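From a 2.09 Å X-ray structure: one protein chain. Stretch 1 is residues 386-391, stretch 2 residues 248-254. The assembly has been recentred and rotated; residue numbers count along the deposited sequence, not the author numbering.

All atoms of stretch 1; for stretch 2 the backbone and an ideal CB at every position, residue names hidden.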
ATOM      1  N   ASP A 386     -19.965  26.733  27.868  1.00 37.95           N
ATOM      2  CA  ASP A 386     -21.014  26.854  26.857  1.00 38.83           C
ATOM      3  C   ASP A 386     -20.815  25.859  25.707  1.00 39.36           C
ATOM      4  O   ASP A 386     -20.070  26.123  24.758  1.00 39.98           O
ATOM      5  CB  ASP A 386     -21.114  28.302  26.348  1.00 38.16           C
ATOM      6  CG  ASP A 386     -22.299  28.516  25.411  1.00 38.59           C
ATOM      7  OD1 ASP A 386     -23.000  27.538  25.076  1.00 37.70           O
ATOM      8  OD2 ASP A 386     -22.530  29.668  24.998  1.00 37.85           O
ATOM      9  N   LYS A 387     -21.498  24.724  25.812  1.00 39.94           N
ATOM     10  CA  LYS A 387     -21.418  23.641  24.834  1.00 40.78           C
ATOM     11  C   LYS A 387     -22.233  23.876  23.570  1.00 40.31           C
ATOM     12  O   LYS A 387     -22.153  23.076  22.644  1.00 40.98           O
ATOM     13  CB  LYS A 387     -21.901  22.330  25.443  1.00 41.10           C
ATOM     14  CG  LYS A 387     -21.128  21.830  26.642  1.00 43.77           C
ATOM     15  CD  LYS A 387     -22.096  21.029  27.508  1.00 47.85           C
ATOM     16  CE  LYS A 387     -23.110  21.964  28.186  1.00 49.62           C
ATOM     17  NZ  LYS A 387     -24.483  21.377  28.250  1.00 51.48           N
ATOM     18  N   SER A 388     -23.034  24.934  23.532  1.00 39.62           N
ATOM     19  CA  SER A 388     -23.832  25.237  22.340  1.00 38.89           C
ATOM     20  C   SER A 388     -22.968  25.786  21.184  1.00 37.84           C
ATOM     21  O   SER A 388     -23.329  25.661  20.005  1.00 37.85           O
ATOM     22  CB  SER A 388     -24.936  26.225  22.687  1.00 39.04           C
ATOM     23  OG  SER A 388     -24.382  27.484  23.048  1.00 40.20           O
ATOM     24  N   LEU A 389     -21.829  26.385  21.532  1.00 36.41           N
ATOM     25  CA  LEU A 389     -20.891  26.925  20.551  1.00 34.94           C
ATOM     26  C   LEU A 389     -19.946  25.848  19.990  1.00 34.25           C
ATOM     27  O   LEU A 389     -19.022  25.406  20.677  1.00 34.31           O
ATOM     28  CB  LEU A 389     -20.097  28.085  21.170  1.00 34.33           C
ATOM     29  CG  LEU A 389     -20.919  29.221  21.792  1.00 34.35           C
ATOM     30  CD1 LEU A 389     -20.049  30.083  22.718  1.00 33.80           C
ATOM     31  CD2 LEU A 389     -21.646  30.081  20.751  1.00 31.29           C
ATOM     32  N   VAL A 390     -20.182  25.431  18.747  1.00 32.92           N
ATOM     33  CA  VAL A 390     -19.338  24.397  18.090  1.00 31.78           C
ATOM     34  C   VAL A 390     -17.959  24.953  17.720  1.00 30.85           C
ATOM     35  O   VAL A 390     -16.916  24.350  18.019  1.00 30.04           O
ATOM     36  CB  VAL A 390     -20.034  23.800  16.825  1.00 31.73           C
ATOM     37  CG1 VAL A 390     -19.210  22.672  16.213  1.00 31.55           C
ATOM     38  CG2 VAL A 390     -21.413  23.298  17.177  1.00 31.49           C
ATOM     39  N   LYS A 391     -17.974  26.107  17.057  1.00 30.21           N
ATOM     40  CA  LYS A 391     -16.768  26.779  16.635  1.00 29.54           C
ATOM     41  C   LYS A 391     -17.022  28.273  16.639  1.00 29.90           C
ATOM     42  O   LYS A 391     -18.013  28.757  16.070  1.00 29.22           O
ATOM     43  CB  LYS A 391     -16.336  26.288  15.242  1.00 29.47           C
ATOM     44  CG  LYS A 391     -15.237  27.112  14.533  1.00 28.41           C
ATOM     45  CD  LYS A 391     -13.854  26.968  15.166  1.00 28.62           C
ATOM     46  CE  LYS A 391     -13.374  25.526  15.084  1.00 28.33           C
ATOM     47  NZ  LYS A 391     -12.104  25.349  15.826  1.00 28.15           N
ATOM     48  N   UNK A 248     -26.930  17.609  20.561  1.00 35.03           N
ATOM     49  CA  UNK A 248     -27.914  17.702  19.483  1.00 35.30           C
ATOM     50  C   UNK A 248     -27.462  18.643  18.371  1.00 34.92           C
ATOM     51  O   UNK A 248     -27.616  18.327  17.193  1.00 35.28           O
ATOM     52  CB  UNK A 248     -29.259  18.171  20.041  1.00 35.30           C
ATOM     53  N   UNK A 249     -26.899  19.789  18.748  1.00 33.70           N
ATOM     54  CA  UNK A 249     -26.472  20.764  17.759  1.00 32.97           C
ATOM     55  C   UNK A 249     -25.383  20.192  16.839  1.00 32.37           C
ATOM     56  O   UNK A 249     -25.356  20.489  15.653  1.00 32.00           O
ATOM     57  CB  UNK A 249     -25.965  22.028  18.457  1.00 32.97           C
ATOM     58  N   UNK A 250     -24.484  19.391  17.411  1.00 31.65           N
ATOM     59  CA  UNK A 250     -23.458  18.705  16.635  1.00 31.76           C
ATOM     60  C   UNK A 250     -24.029  17.596  15.724  1.00 32.11           C
ATOM     61  O   UNK A 250     -23.604  17.461  14.576  1.00 32.28           O
ATOM     62  CB  UNK A 250     -22.420  18.107  17.587  1.00 31.76           C
ATOM     63  N   UNK A 251     -25.022  16.850  16.208  1.00 32.67           N
ATOM     64  CA  UNK A 251     -25.705  15.863  15.369  1.00 33.21           C
ATOM     65  C   UNK A 251     -26.422  16.485  14.162  1.00 33.91           C
ATOM     66  O   UNK A 251     -26.370  15.943  13.049  1.00 34.09           O
ATOM     67  CB  UNK A 251     -26.716  15.086  16.215  1.00 33.21           C
ATOM     68  N   UNK A 252     -27.085  17.621  14.377  1.00 33.96           N
ATOM     69  CA  UNK A 252     -27.706  18.356  13.269  1.00 34.43           C
ATOM     70  C   UNK A 252     -26.680  18.901  12.265  1.00 33.70           C
ATOM     71  O   UNK A 252     -26.899  18.854  11.063  1.00 33.20           O
ATOM     72  CB  UNK A 252     -28.541  19.512  13.823  1.00 34.43           C
ATOM     73  N   UNK A 253     -25.559  19.408  12.775  1.00 32.97           N
ATOM     74  CA  UNK A 253     -24.439  19.786  11.911  1.00 32.20           C
ATOM     75  C   UNK A 253     -23.910  18.614  11.088  1.00 31.28           C
ATOM     76  O   UNK A 253     -23.640  18.783   9.907  1.00 31.14           O
ATOM     77  CB  UNK A 253     -23.305  20.370  12.756  1.00 32.20           C
ATOM     78  N   UNK A 254     -23.747  17.447  11.715  1.00 30.64           N
ATOM     79  CA  UNK A 254     -23.316  16.245  11.007  1.00 30.17           C
ATOM     80  C   UNK A 254     -24.284  15.889   9.854  1.00 30.59           C
ATOM     81  O   UNK A 254     -23.840  15.596   8.743  1.00 30.35           O
ATOM     82  CB  UNK A 254     -23.209  15.075  11.988  1.00 30.17           C
TER

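Stretch 2 is helical throughout, with phi/psi values near -60/-40 and backbone hydrogen bonds running from the N atoms of 252, 253 and 254 to the O atoms of 248, 249 and 250. Stretch 1 is an irregular segment that crosses one side of this helix, so only some of the positions can reach it.

At position 248 the ideal CB has nothing of stretch 1 within 5.5 Å, and the visible atoms set no demand beyond compatibility with a helix; many polar or charged residues would serve. The residue is E248, which makes no contact with stretch 1.

Position 249 points its CA-to-CB bond toward stretch 1. Its ideal CB lies 4.7 Å from S388 O and 4.9 Å from V390 CG2, which leaves space for a short side chain but little for a bulky one directed straight across. Alanine, valine or threonine would suit, the last because a carbonyl is near. V249 is found, with chi1 in the p well. Its CG1 sits 4.0 Å from V390 CG2, an apolar contact, and also 4.0 Å from S388 O, so the methyl packs against the backbone as well as the valine.

Position 250 has a sideways CA-to-CB bond, and its ideal CB is 5.3 Å from V390 CG2. Farther out, the carbonyl oxygens of K387 and L389 offer acceptors, beyond the reach of a short side chain. A long donor such as lysine or arginine is favoured; its aliphatic part could run alongside V390. The deposited R250 extends with chi1 m and chi2 and chi3 t, bringing its end nearer to stretch 1 than its CB. Both terminal nitrogens donate to one acceptor: NH1 to K387 O at 2.7 Å and NH2 to K387 O at 3.1 Å, the oxygen lying at the edge of the guanidinium near its plane. V390 CG2 lies over one face of the group, and R250 CG approaches this same methyl to 4.1 Å. A water extends the link, accepting from R250 NH2 at 3.0 Å and donating to V390 O at 3.0 Å.

Positions 251 and 252 have no atom of stretch 1 within 5.5 Å of their ideal CB atoms, so a wide range of helix-compatible residues would be acceptable. They are R251 and N252, and neither touches stretch 1.

Position 253, one turn after 249, again directs its CA-to-CB bond toward stretch 1, but the ideal CB is more than 5.5 Å from any of its atoms. The gap faces the methyl groups of V390, so leucine, isoleucine or methionine could bridge it, whereas alanine would fall short. L253 adopts chi1 m and chi2 t and places CD1 3.6 Å from V390 CG2. With V249, it gives that methyl two apolar neighbours from successive turns.

Position 254 is out of reach and is equally undetermined by stretch 1; the small A254 occupies it.

Stretch 2 (248-254) EVRRNLA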
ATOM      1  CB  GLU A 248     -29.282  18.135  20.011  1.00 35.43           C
ATOM      2  CG  GLU A 248     -30.288  18.417  18.898  1.00 37.71           C
ATOM      3  CD  GLU A 248     -31.736  18.508  19.387  1.00 42.07           C
ATOM      4  OE1 GLU A 248     -32.028  19.215  20.386  1.00 41.31           O
ATOM      5  OE2 GLU A 248     -32.595  17.872  18.742  1.00 45.14           O
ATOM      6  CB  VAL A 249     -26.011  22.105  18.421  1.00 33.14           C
ATOM      7  CG1 VAL A 249     -24.650  21.972  19.106  1.00 32.16           C
ATOM      8  CG2 VAL A 249     -25.988  23.229  17.388  1.00 33.26           C
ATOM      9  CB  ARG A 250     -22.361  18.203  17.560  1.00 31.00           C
ATOM     10  CG  ARG A 250     -21.612  19.365  18.213  1.00 29.87           C
ATOM     11  CD  ARG A 250     -20.625  18.950  19.288  1.00 28.29           C
ATOM     12  NE  ARG A 250     -19.902  20.121  19.794  1.00 30.06           N
ATOM     13  CZ  ARG A 250     -20.413  21.003  20.658  1.00 30.41           C
ATOM     14  NH1 ARG A 250     -21.647  20.847  21.118  1.00 30.72           N
ATOM     15  NH2 ARG A 250     -19.699  22.036  21.068  1.00 28.40           N
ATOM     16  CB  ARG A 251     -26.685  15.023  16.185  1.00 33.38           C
ATOM     17  CG  ARG A 251     -26.024  14.026  17.114  1.00 33.18           C
ATOM     18  CD  ARG A 251     -27.033  13.050  17.677  1.00 35.70           C
ATOM     19  NE  ARG A 251     -28.196  13.732  18.237  1.00 36.67           N
ATOM     20  CZ  ARG A 251     -28.305  14.097  19.506  1.00 37.18           C
ATOM     21  NH1 ARG A 251     -29.393  14.707  19.922  1.00 37.73           N
ATOM     22  NH2 ARG A 251     -27.330  13.846  20.360  1.00 38.24           N
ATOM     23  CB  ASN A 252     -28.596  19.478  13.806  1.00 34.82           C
ATOM     24  CG  ASN A 252     -29.822  18.945  14.531  1.00 36.94           C
ATOM     25  OD1 ASN A 252     -30.179  17.766  14.396  1.00 38.99           O
ATOM     26  ND2 ASN A 252     -30.466  19.805  15.314  1.00 37.57           N
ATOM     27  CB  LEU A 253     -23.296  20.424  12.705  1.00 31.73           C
ATOM     28  CG  LEU A 253     -23.525  21.879  13.101  1.00 32.39           C
ATOM     29  CD1 LEU A 253     -22.286  22.421  13.821  1.00 31.38           C
ATOM     30  CD2 LEU A 253     -23.894  22.768  11.897  1.00 31.48           C
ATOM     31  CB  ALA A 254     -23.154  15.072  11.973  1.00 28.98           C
TER
HETATM   32  O   HOH W   1     -17.126  21.782  19.524  1.00 33.96           O
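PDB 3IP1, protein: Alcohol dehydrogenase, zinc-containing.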